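Side-chain contacts in NAD-dependent aldehyde dehydrogenase (PDB 3U4J), which probably oxidises aldehydes to carboxylic acids with NAD or NADP as the electron acceptor: residues L99-E104 and S204-E209; L107-E112 and R121-F126; I167-P170 and I176-S179. All coordinates share one frame; numbering follows the deposited sequence.

Interaction 1 of 3, residues L99-E104 and S204-E209; sequences LARQEE and SIRLAE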
ATOM      1  N   LEU A  99       0.013  23.567 -21.111  1.00  9.45           N
ATOM      2  CA  LEU A  99       0.857  23.430 -22.282  1.00 10.95           C
ATOM      3  C   LEU A  99       0.460  24.328 -23.432  1.00 11.71           C
ATOM      4  O   LEU A  99       1.316  24.954 -24.042  1.00 11.74           O
ATOM      5  CB  LEU A  99       0.952  21.969 -22.737  1.00 11.20           C
ATOM      6  CG  LEU A  99       1.737  21.028 -21.824  1.00 13.04           C
ATOM      7  CD1 LEU A  99       1.878  19.611 -22.462  1.00 15.59           C
ATOM      8  CD2 LEU A  99       3.138  21.610 -21.453  1.00 11.99           C
ATOM      9  N   ALA A 100      -0.835  24.399 -23.733  1.00 12.52           N
ATOM     10  CA  ALA A 100      -1.305  25.257 -24.825  1.00 13.19           C
ATOM     11  C   ALA A 100      -0.950  26.741 -24.531  1.00 13.33           C
ATOM     12  O   ALA A 100      -0.679  27.526 -25.448  1.00 13.57           O
ATOM     13  CB  ALA A 100      -2.823  25.080 -25.035  1.00 13.01           C
ATOM     14  N   ARG A 101      -0.938  27.124 -23.258  1.00 12.51           N
ATOM     15  CA  ARG A 101      -0.619  28.509 -22.904  1.00 12.60           C
ATOM     16  C   ARG A 101       0.794  28.652 -22.327  1.00 12.52           C
ATOM     17  O   ARG A 101       1.071  29.589 -21.553  1.00 11.39           O
ATOM     18  CB  ARG A 101      -1.644  29.094 -21.917  1.00 12.75           C
ATOM     19  CG  ARG A 101      -3.127  28.835 -22.253  1.00 15.52           C
ATOM     20  CD  ARG A 101      -3.605  29.589 -23.502  1.00 21.84           C
ATOM     21  NE  ARG A 101      -5.037  29.327 -23.683  1.00 26.43           N
ATOM     22  CZ  ARG A 101      -5.575  28.646 -24.698  1.00 29.81           C
ATOM     23  NH1 ARG A 101      -4.812  28.167 -25.683  1.00 30.29           N
ATOM     24  NH2 ARG A 101      -6.896  28.463 -24.743  1.00 29.14           N
ATOM     25  N   GLN A 102       1.690  27.740 -22.702  1.00 11.91           N
ATOM     26  CA  GLN A 102       3.001  27.697 -22.034  1.00 11.82           C
ATOM     27  C   GLN A 102       3.794  29.009 -22.156  1.00 11.62           C
ATOM     28  O   GLN A 102       4.326  29.490 -21.157  1.00 11.33           O
ATOM     29  CB  GLN A 102       3.863  26.514 -22.492  1.00 11.89           C
ATOM     30  CG  GLN A 102       5.231  26.432 -21.774  1.00 11.92           C
ATOM     31  CD  GLN A 102       5.968  25.121 -22.078  1.00 17.56           C
ATOM     32  OE1 GLN A 102       5.565  24.351 -22.957  1.00 19.52           O
ATOM     33  NE2 GLN A 102       7.024  24.860 -21.351  1.00 13.42           N
ATOM     34  N   GLU A 103       3.886  29.560 -23.364  1.00 11.12           N
ATOM     35  CA  GLU A 103       4.698  30.770 -23.588  1.00 12.17           C
ATOM     36  C   GLU A 103       4.113  32.001 -22.879  1.00 11.54           C
ATOM     37  O   GLU A 103       4.859  32.797 -22.288  1.00 10.15           O
ATOM     38  CB  GLU A 103       4.905  31.046 -25.101  1.00 12.40           C
ATOM     39  CG  GLU A 103       5.890  30.068 -25.768  1.00 15.16           C
ATOM     40  CD  GLU A 103       7.248  30.034 -25.058  1.00 19.46           C
ATOM     41  OE1 GLU A 103       7.883  31.103 -24.867  1.00 18.44           O
ATOM     42  OE2 GLU A 103       7.681  28.922 -24.683  1.00 22.94           O
ATOM     43  N   GLU A 104       2.785  32.132 -22.943  1.00 12.11           N
ATOM     44  CA  GLU A 104       2.049  33.162 -22.195  1.00 12.90           C
ATOM     45  C   GLU A 104       2.369  33.065 -20.697  1.00 12.10           C
ATOM     46  O   GLU A 104       2.673  34.072 -20.049  1.00 12.18           O
ATOM     47  CB  GLU A 104       0.526  33.027 -22.382  1.00 13.39           C
ATOM     48  CG  GLU A 104      -0.303  34.112 -21.636  1.00 15.60           C
ATOM     49  CD  GLU A 104      -1.807  33.757 -21.434  1.00 20.50           C
ATOM     50  OE1 GLU A 104      -2.334  32.837 -22.096  1.00 21.64           O
ATOM     51  OE2 GLU A 104      -2.468  34.425 -20.600  1.00 22.87           O
ATOM     52  N   SER A 204      -1.292  32.633 -11.056  1.00  8.88           N
ATOM     53  CA  SER A 204      -2.273  31.934 -10.220  1.00  8.71           C
ATOM     54  C   SER A 204      -3.723  32.230 -10.594  1.00  8.89           C
ATOM     55  O   SER A 204      -4.581  31.371 -10.498  1.00  9.03           O
ATOM     56  CB  SER A 204      -2.033  32.246  -8.730  1.00  9.05           C
ATOM     57  OG  SER A 204      -0.726  31.765  -8.387  1.00 10.85           O
ATOM     58  N   ILE A 205      -3.987  33.463 -11.003  1.00  9.55           N
ATOM     59  CA  ILE A 205      -5.298  33.848 -11.479  1.00  8.66           C
ATOM     60  C   ILE A 205      -5.498  33.159 -12.829  1.00  9.10           C
ATOM     61  O   ILE A 205      -6.564  32.585 -13.093  1.00  8.36           O
ATOM     62  CB  ILE A 205      -5.386  35.405 -11.624  1.00  9.48           C
ATOM     63  CG1 ILE A 205      -5.588  36.048 -10.245  1.00  9.44           C
ATOM     64  CG2 ILE A 205      -6.492  35.801 -12.592  1.00  5.47           C
ATOM     65  CD1 ILE A 205      -5.281  37.560 -10.229  1.00  8.26           C
ATOM     66  N   ARG A 206      -4.474  33.198 -13.676  1.00  9.05           N
ATOM     67  CA  ARG A 206      -4.572  32.462 -14.945  1.00  9.49           C
ATOM     68  C   ARG A 206      -4.849  30.969 -14.719  1.00  9.01           C
ATOM     69  O   ARG A 206      -5.643  30.373 -15.446  1.00  8.48           O
ATOM     70  CB  ARG A 206      -3.343  32.655 -15.880  1.00  9.18           C
ATOM     71  CG  ARG A 206      -3.180  34.051 -16.481  1.00 11.88           C
ATOM     72  CD  ARG A 206      -4.299  34.449 -17.438  1.00 15.05           C
ATOM     73  NE  ARG A 206      -4.222  33.718 -18.709  1.00 15.93           N
ATOM     74  CZ  ARG A 206      -5.188  32.933 -19.196  1.00 16.74           C
ATOM     75  NH1 ARG A 206      -6.328  32.772 -18.539  1.00 14.97           N
ATOM     76  NH2 ARG A 206      -5.020  32.317 -20.363  1.00 16.43           N
ATOM     77  N   LEU A 207      -4.221  30.371 -13.707  1.00  9.23           N
ATOM     78  CA  LEU A 207      -4.443  28.932 -13.451  1.00  8.72           C
ATOM     79  C   LEU A 207      -5.908  28.674 -13.088  1.00  8.65           C
ATOM     80  O   LEU A 207      -6.500  27.695 -13.566  1.00  8.25           O
ATOM     81  CB  LEU A 207      -3.512  28.415 -12.342  1.00  8.22           C
ATOM     82  CG  LEU A 207      -3.499  26.946 -11.962  1.00  8.69           C
ATOM     83  CD1 LEU A 207      -3.233  26.038 -13.188  1.00 11.85           C
ATOM     84  CD2 LEU A 207      -2.425  26.698 -10.881  1.00  9.92           C
ATOM     85  N   ALA A 208      -6.491  29.552 -12.258  1.00  8.05           N
ATOM     86  CA  ALA A 208      -7.913  29.422 -11.895  1.00  8.28           C
ATOM     87  C   ALA A 208      -8.800  29.616 -13.126  1.00  7.81           C
ATOM     88  O   ALA A 208      -9.856  28.985 -13.244  1.00  8.69           O
ATOM     89  CB  ALA A 208      -8.300  30.421 -10.809  1.00  7.98           C
ATOM     90  N   GLU A 209      -8.371  30.503 -14.016  1.00  8.16           N
ATOM     91  CA  GLU A 209      -9.111  30.755 -15.257  1.00  9.26           C
ATOM     92  C   GLU A 209      -9.028  29.546 -16.189  1.00  9.22           C
ATOM     93  O   GLU A 209     -10.006  29.198 -16.851  1.00  9.75           O
ATOM     94  CB  GLU A 209      -8.634  32.052 -15.932  1.00  9.61           C
ATOM     95  CG  GLU A 209      -8.944  33.301 -15.063  1.00 10.68           C
ATOM     96  CD  GLU A 209      -8.388  34.602 -15.648  1.00 15.04           C
ATOM     97  OE1 GLU A 209      -7.516  34.563 -16.548  1.00 18.52           O
ATOM     98  OE2 GLU A 209      -8.799  35.686 -15.187  1.00 16.80           O
TER
HETATM   99  O   HOH W   1      -6.757  30.654 -21.961  1.00 19.28           O
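Glu104 and Arg206 meet in a side-on, two-pronged salt bridge, the core of a Glu104-Arg206-Glu209 charge network that ties the start of helix 102-113 to helix 202-214 at the surface of this aldehyde dehydrogenase fold. The two main bonds go one to each carboxylate oxygen: Arg206 NE reaches Glu104 OE2 at 2.7 Å, and NH2 points almost straight at Glu104 OE1 (3.2 Å, 176°), with a weak third bond from NH2 to OE2. Both oxygens are met on their syn sides, and the carboxylate and guanidinium planes lie 18° apart. The glutamate arrives on an extended chain, CG opposite the backbone N (chi1 -179°), whereas the arginine folds at chi2 and chi3 and crosses it at about a right angle. Within helix 202-214, Arg206 NH1 bonds the anti lone pair of Glu209 OE1 at 2.9 Å, this second carboxylate oxygen lying tilted from the guanidinium plane. With an alanine in place of Arg206, Glu104 and Glu209 would probably lose their shared positive mate, and the Glu104 link between the helices would go. The like-charged pair Arg101 and Arg206 is bridged by solvent, while Arg101 NH2 forms a salt bridge with Glu213, farther along helix 202-214. The bridging water lies in both guanidinium planes and accepts from Arg101 NE at 2.8 Å and from Arg206 NH2 at 2.9 Å.

Interaction 2 of 3, residues L107-E112 and R121-F126; sequences LIESLE and RGEIGF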
ATOM      1  N   LEU A 107       6.063  33.866 -19.641  1.00  9.57           N
ATOM      2  CA  LEU A 107       6.312  35.312 -19.687  1.00 10.14           C
ATOM      3  C   LEU A 107       5.761  36.051 -18.448  1.00 10.58           C
ATOM      4  O   LEU A 107       6.448  36.899 -17.860  1.00 11.04           O
ATOM      5  CB  LEU A 107       5.796  35.927 -20.999  1.00  9.50           C
ATOM      6  CG  LEU A 107       6.006  37.458 -21.135  1.00 10.94           C
ATOM      7  CD1 LEU A 107       7.517  37.867 -21.081  1.00  9.43           C
ATOM      8  CD2 LEU A 107       5.343  37.985 -22.399  1.00  9.88           C
ATOM      9  N   ILE A 108       4.532  35.729 -18.050  1.00 11.21           N
ATOM     10  CA  ILE A 108       3.955  36.298 -16.823  1.00 11.90           C
ATOM     11  C   ILE A 108       4.910  36.044 -15.629  1.00 12.37           C
ATOM     12  O   ILE A 108       5.294  36.984 -14.934  1.00 11.86           O
ATOM     13  CB  ILE A 108       2.536  35.746 -16.547  1.00 11.64           C
ATOM     14  CG1 ILE A 108       1.586  36.120 -17.678  1.00 11.87           C
ATOM     15  CG2 ILE A 108       1.942  36.298 -15.190  1.00 12.00           C
ATOM     16  CD1 ILE A 108       0.171  35.530 -17.450  1.00 12.19           C
ATOM     17  N   GLU A 109       5.320  34.781 -15.434  1.00 13.00           N
ATOM     18  CA  GLU A 109       6.142  34.400 -14.287  1.00 13.84           C
ATOM     19  C   GLU A 109       7.439  35.172 -14.330  1.00 12.88           C
ATOM     20  O   GLU A 109       7.908  35.647 -13.308  1.00 12.69           O
ATOM     21  CB  GLU A 109       6.524  32.902 -14.294  1.00 14.68           C
ATOM     22  CG  GLU A 109       5.522  31.912 -13.750  1.00 20.13           C
ATOM     23  CD  GLU A 109       5.246  31.988 -12.248  1.00 21.29           C
ATOM     24  OE1 GLU A 109       5.721  31.105 -11.474  1.00 20.64           O
ATOM     25  OE2 GLU A 109       4.503  32.903 -11.867  1.00 22.15           O
ATOM     26  N   SER A 110       8.028  35.263 -15.517  1.00 12.19           N
ATOM     27  CA  SER A 110       9.314  35.948 -15.695  1.00 12.24           C
ATOM     28  C   SER A 110       9.212  37.425 -15.299  1.00 11.87           C
ATOM     29  O   SER A 110      10.038  37.957 -14.523  1.00 10.88           O
ATOM     30  CB  SER A 110       9.774  35.824 -17.154  1.00 12.33           C
ATOM     31  OG  SER A 110      11.029  36.438 -17.333  1.00 16.34           O
ATOM     32  N   LEU A 111       8.197  38.085 -15.845  1.00 10.88           N
ATOM     33  CA  LEU A 111       7.994  39.504 -15.585  1.00 10.74           C
ATOM     34  C   LEU A 111       7.692  39.811 -14.112  1.00 10.14           C
ATOM     35  O   LEU A 111       8.201  40.782 -13.566  1.00 10.10           O
ATOM     36  CB  LEU A 111       6.867  40.026 -16.477  1.00 11.32           C
ATOM     37  CG  LEU A 111       7.192  40.192 -17.970  1.00 12.83           C
ATOM     38  CD1 LEU A 111       5.898  40.556 -18.769  1.00 13.88           C
ATOM     39  CD2 LEU A 111       8.270  41.232 -18.144  1.00 13.78           C
ATOM     40  N   GLU A 112       6.835  39.001 -13.480  1.00  9.41           N
ATOM     41  CA  GLU A 112       6.395  39.289 -12.124  1.00  9.46           C
ATOM     42  C   GLU A 112       7.411  38.830 -11.092  1.00  9.40           C
ATOM     43  O   GLU A 112       7.588  39.488 -10.071  1.00 10.29           O
ATOM     44  CB  GLU A 112       5.027  38.656 -11.819  1.00  9.21           C
ATOM     45  CG  GLU A 112       3.918  39.155 -12.727  1.00  9.50           C
ATOM     46  CD  GLU A 112       2.543  38.611 -12.380  1.00 10.85           C
ATOM     47  OE1 GLU A 112       2.397  37.827 -11.412  1.00 12.50           O
ATOM     48  OE2 GLU A 112       1.586  38.983 -13.092  1.00 12.79           O
ATOM     49  N   ARG A 121       9.956  28.963 -18.469  1.00  9.78           N
ATOM     50  CA  ARG A 121       9.349  28.094 -19.477  1.00 10.39           C
ATOM     51  C   ARG A 121       9.412  26.631 -19.028  1.00 10.93           C
ATOM     52  O   ARG A 121       8.411  25.918 -19.125  1.00 11.78           O
ATOM     53  CB  ARG A 121      10.037  28.290 -20.837  1.00 10.58           C
ATOM     54  CG  ARG A 121       9.493  27.446 -21.981  1.00 12.80           C
ATOM     55  CD  ARG A 121      10.340  27.634 -23.278  1.00 16.32           C
ATOM     56  NE  ARG A 121      10.250  29.022 -23.741  1.00 17.86           N
ATOM     57  CZ  ARG A 121      11.224  29.923 -23.675  1.00 17.71           C
ATOM     58  NH1 ARG A 121      12.429  29.609 -23.211  1.00 18.74           N
ATOM     59  NH2 ARG A 121      10.995  31.145 -24.116  1.00 17.71           N
ATOM     60  N   GLY A 122      10.575  26.203 -18.523  1.00 10.48           N
ATOM     61  CA  GLY A 122      10.736  24.832 -17.977  1.00 11.51           C
ATOM     62  C   GLY A 122       9.818  24.566 -16.785  1.00 11.17           C
ATOM     63  O   GLY A 122       9.257  23.465 -16.648  1.00 10.51           O
ATOM     64  N   GLU A 123       9.666  25.556 -15.913  1.00 10.08           N
ATOM     65  CA  GLU A 123       8.707  25.422 -14.804  1.00 10.93           C
ATOM     66  C   GLU A 123       7.241  25.226 -15.211  1.00 10.26           C
ATOM     67  O   GLU A 123       6.528  24.430 -14.593  1.00 11.06           O
ATOM     68  CB  GLU A 123       8.828  26.592 -13.841  1.00 10.99           C
ATOM     69  CG  GLU A 123      10.071  26.514 -13.014  1.00 12.85           C
ATOM     70  CD  GLU A 123      10.221  27.698 -12.061  1.00 17.60           C
ATOM     71  OE1 GLU A 123       9.217  28.427 -11.793  1.00 19.61           O
ATOM     72  OE2 GLU A 123      11.361  27.897 -11.581  1.00 19.31           O
ATOM     73  N   ILE A 124       6.787  25.977 -16.208  1.00  9.45           N
ATOM     74  CA  ILE A 124       5.408  25.833 -16.687  1.00  9.18           C
ATOM     75  C   ILE A 124       5.205  24.410 -17.203  1.00  9.65           C
ATOM     76  O   ILE A 124       4.204  23.786 -16.903  1.00  8.82           O
ATOM     77  CB  ILE A 124       5.066  26.846 -17.827  1.00  8.82           C
ATOM     78  CG1 ILE A 124       5.357  28.288 -17.387  1.00  9.25           C
ATOM     79  CG2 ILE A 124       3.595  26.702 -18.292  1.00  8.39           C
ATOM     80  CD1 ILE A 124       4.679  28.739 -16.033  1.00  6.83           C
ATOM     81  N   GLY A 125       6.167  23.905 -17.984  1.00  9.72           N
ATOM     82  CA  GLY A 125       6.134  22.507 -18.449  1.00 10.12           C
ATOM     83  C   GLY A 125       6.087  21.505 -17.312  1.00 10.39           C
ATOM     84  O   GLY A 125       5.332  20.524 -17.345  1.00  9.26           O
ATOM     85  N   PHE A 126       6.910  21.730 -16.300  1.00 10.25           N
ATOM     86  CA  PHE A 126       6.862  20.913 -15.096  1.00 11.26           C
ATOM     87  C   PHE A 126       5.491  20.968 -14.388  1.00 10.45           C
ATOM     88  O   PHE A 126       4.969  19.957 -13.929  1.00  8.75           O
ATOM     89  CB  PHE A 126       7.976  21.326 -14.142  1.00 12.36           C
ATOM     90  CG  PHE A 126       8.190  20.354 -13.020  1.00 18.00           C
ATOM     91  CD1 PHE A 126       8.894  19.170 -13.232  1.00 22.72           C
ATOM     92  CD2 PHE A 126       7.696  20.621 -11.748  1.00 21.44           C
ATOM     93  CE1 PHE A 126       9.105  18.261 -12.173  1.00 25.16           C
ATOM     94  CE2 PHE A 126       7.885  19.730 -10.704  1.00 24.30           C
ATOM     95  CZ  PHE A 126       8.587  18.545 -10.910  1.00 24.05           C
TER
HETATM   96  O   HOH W   2       6.752  28.918 -10.431  1.00  9.79           O
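Glu109 of helix 102-113 touches Ile124 of helix 117-138 through its CG, a buried contact between two consecutive helices joined by a short turn. The apolar touch is slight: Glu109 CG meets Ile124 CD1 at 4.0 Å. Ile124 carries CG1 opposite its carbonyl carbon (chi1 -55°) and bends again at chi2 (-53°), and the two torsions together bring the terminal methyl closer to the facing helix than its CB direction alone would suggest. Glu109 bends at chi2 (-67°), so that its carboxylate turns past the methyl toward Glu123. The two acidic groups do not bond directly; Glu109 OE1 and Glu123 OE1 stay 4.4 Å apart, with one water donating to both. That shared donor, together with the surrounding basic and polar groups, is likely to ease the repulsion between two buried carboxylates. In the next shell, Glu109 OE1 also accepts from the backbone N of Phe175 in helix 174-187, and its OE2 is hydrogen-bonded to Thr203 OG1 at the start of helix 202-214. Glu109 is thus held by both oxygens and links its helix to two others. Glu123 is held by the turn and by its own helix: OE1 in a salt bridge with Lys115, OE2 hydrogen-bonded to Gln119 NE2. Leu105 and Ala106 add to the packing round Ile124. The bridging water sits nearer Glu109, 2.6 Å from its OE1 against 2.9 Å from Glu123 OE1.

Interaction 3 of 3, residues I167-P170 and I176-S179; sequences IITP and IIAS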
ATOM      1  N   ILE A 167      -5.250  27.851   0.467  1.00 10.40           N
ATOM      2  CA  ILE A 167      -3.889  27.631  -0.007  1.00  9.78           C
ATOM      3  C   ILE A 167      -3.164  28.967  -0.203  1.00  9.80           C
ATOM      4  O   ILE A 167      -3.562  29.764  -1.026  1.00 10.79           O
ATOM      5  CB  ILE A 167      -3.904  26.821  -1.327  1.00 10.25           C
ATOM      6  CG1 ILE A 167      -4.669  25.498  -1.123  1.00  9.74           C
ATOM      7  CG2 ILE A 167      -2.465  26.588  -1.846  1.00  8.20           C
ATOM      8  CD1 ILE A 167      -4.847  24.672  -2.424  1.00  8.62           C
ATOM      9  N   ILE A 168      -2.106  29.199   0.562  1.00  9.69           N
ATOM     10  CA  ILE A 168      -1.346  30.462   0.533  1.00 10.13           C
ATOM     11  C   ILE A 168       0.019  30.164  -0.030  1.00 10.03           C
ATOM     12  O   ILE A 168       0.734  29.281   0.484  1.00 11.01           O
ATOM     13  CB  ILE A 168      -1.217  31.096   1.941  1.00  9.78           C
ATOM     14  CG1 ILE A 168      -2.611  31.289   2.540  1.00 11.53           C
ATOM     15  CG2 ILE A 168      -0.403  32.433   1.890  1.00  9.79           C
ATOM     16  CD1 ILE A 168      -2.632  31.539   4.074  1.00 13.27           C
ATOM     17  N   THR A 169       0.379  30.863  -1.101  1.00  9.97           N
ATOM     18  CA  THR A 169       1.600  30.540  -1.840  1.00 10.43           C
ATOM     19  C   THR A 169       2.584  31.717  -1.879  1.00 10.25           C
ATOM     20  O   THR A 169       2.161  32.872  -1.769  1.00 10.86           O
ATOM     21  CB  THR A 169       1.275  30.031  -3.250  1.00 10.46           C
ATOM     22  OG1 THR A 169       0.712  31.095  -4.041  1.00 11.79           O
ATOM     23  CG2 THR A 169       0.299  28.849  -3.153  1.00 10.18           C
ATOM     24  N   PRO A 170       3.898  31.432  -1.992  1.00 10.53           N
ATOM     25  CA  PRO A 170       4.935  32.482  -1.928  1.00 10.12           C
ATOM     26  C   PRO A 170       5.304  33.053  -3.282  1.00 10.77           C
ATOM     27  O   PRO A 170       4.838  32.554  -4.319  1.00 10.88           O
ATOM     28  CB  PRO A 170       6.141  31.741  -1.350  1.00 10.74           C
ATOM     29  CG  PRO A 170       6.029  30.393  -1.955  1.00  9.30           C
ATOM     30  CD  PRO A 170       4.510  30.090  -2.063  1.00 10.79           C
ATOM     31  N   ILE A 176       4.546  26.915  -9.607  1.00  9.42           N
ATOM     32  CA  ILE A 176       4.944  25.597  -9.124  1.00  9.19           C
ATOM     33  C   ILE A 176       4.212  25.220  -7.864  1.00  8.17           C
ATOM     34  O   ILE A 176       3.652  24.118  -7.763  1.00  8.88           O
ATOM     35  CB  ILE A 176       6.479  25.504  -8.907  1.00  9.66           C
ATOM     36  CG1 ILE A 176       7.188  25.418 -10.271  1.00 10.89           C
ATOM     37  CG2 ILE A 176       6.820  24.327  -8.003  1.00 10.99           C
ATOM     38  CD1 ILE A 176       7.409  23.998 -10.780  1.00 15.54           C
ATOM     39  N   ILE A 177       4.205  26.124  -6.891  1.00  7.40           N
ATOM     40  CA  ILE A 177       3.625  25.796  -5.598  1.00  7.34           C
ATOM     41  C   ILE A 177       2.114  25.621  -5.721  1.00  7.68           C
ATOM     42  O   ILE A 177       1.546  24.722  -5.102  1.00  7.28           O
ATOM     43  CB  ILE A 177       4.110  26.773  -4.476  1.00  8.31           C
ATOM     44  CG1 ILE A 177       5.631  26.502  -4.278  1.00 10.60           C
ATOM     45  CG2 ILE A 177       3.427  26.472  -3.136  1.00  7.76           C
ATOM     46  CD1 ILE A 177       6.413  27.624  -3.695  1.00 16.20           C
ATOM     47  N   ALA A 178       1.469  26.453  -6.533  1.00  6.91           N
ATOM     48  CA  ALA A 178       0.029  26.246  -6.785  1.00  8.12           C
ATOM     49  C   ALA A 178      -0.197  24.827  -7.354  1.00  7.85           C
ATOM     50  O   ALA A 178      -1.108  24.089  -6.906  1.00  7.01           O
ATOM     51  CB  ALA A 178      -0.483  27.288  -7.741  1.00  7.61           C
ATOM     52  N   SER A 179       0.666  24.455  -8.307  1.00  7.96           N
ATOM     53  CA  SER A 179       0.576  23.188  -9.000  1.00  8.51           C
ATOM     54  C   SER A 179       0.997  21.975  -8.148  1.00  9.11           C
ATOM     55  O   SER A 179       0.625  20.846  -8.469  1.00  9.21           O
ATOM     56  CB  SER A 179       1.376  23.238 -10.305  1.00  8.81           C
ATOM     57  OG  SER A 179       0.790  24.149 -11.217  1.00  8.93           O
TER
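Ile177 faces the end of strand 153-168 from the first turn of helix 174-187, and its side chain fills the angle between Thr169 and Pro170. Its CB already lies near the proline ring, 4.1 Å from Pro170 CD, and there the chain divides. The CG2 branch, opposite the backbone N, runs between the two partners: it is 3.9 Å from Thr169 CG2 and the same distance from Pro170 CD. The other branch leaves through CG1, opposite the carbonyl carbon (chi1 -67°), and continues nearly extended to CD1. This methyl ends against the CG-CD side of the ring, 3.3 Å from Pro170 CG and 3.5 Å from Pro170 CD, the former a tight pair for two carbons. Thr169 and Ile177 instead run antiparallel alongside one another, methyl beside methyl. The threonine has CG2 opposite its carbonyl carbon (chi1 68° for OG1), which turns the methyl toward the helix; CG2 also comes within 4.3 Å of the backbone N of Ala178. The contact is mainly apolar and largely buried. Thr247, on the neighbouring strand 243-247, touches both Pro170 and Ile177, while Leu194 of strand 191-195 packs on Thr169. The contact thus seats the helix on the strand that leads into it, at the first turn of the beta-alpha-beta crossover 153-168, 174-187, 191-195 in a Rossmann-like nucleotide-binding domain of the aldehyde dehydrogenase family.

Overall arrangement
Helix 102-113 serves both interaction 1 and interaction 2, whose centres are about 10 Å apart; interaction 3 lies about 14 Å from the centre of each. Along the chain, interactions 2 and 3 follow one another inside the loop closed by interaction 1. Direct contacts stitch them together: Glu103 OE2 forms a salt bridge with Arg121 NE (2.7 Å), Leu207 CD2 packs on Ala178 CB (3.7 Å), and Phe126 CD2 on Ile176 CD1 (3.5 Å). Polarity changes inward, from the surface ion network through buried, water-bridged acids to apolar packing near the chain's centre. All three lie away from the calcium site at Leu17 and Glu50.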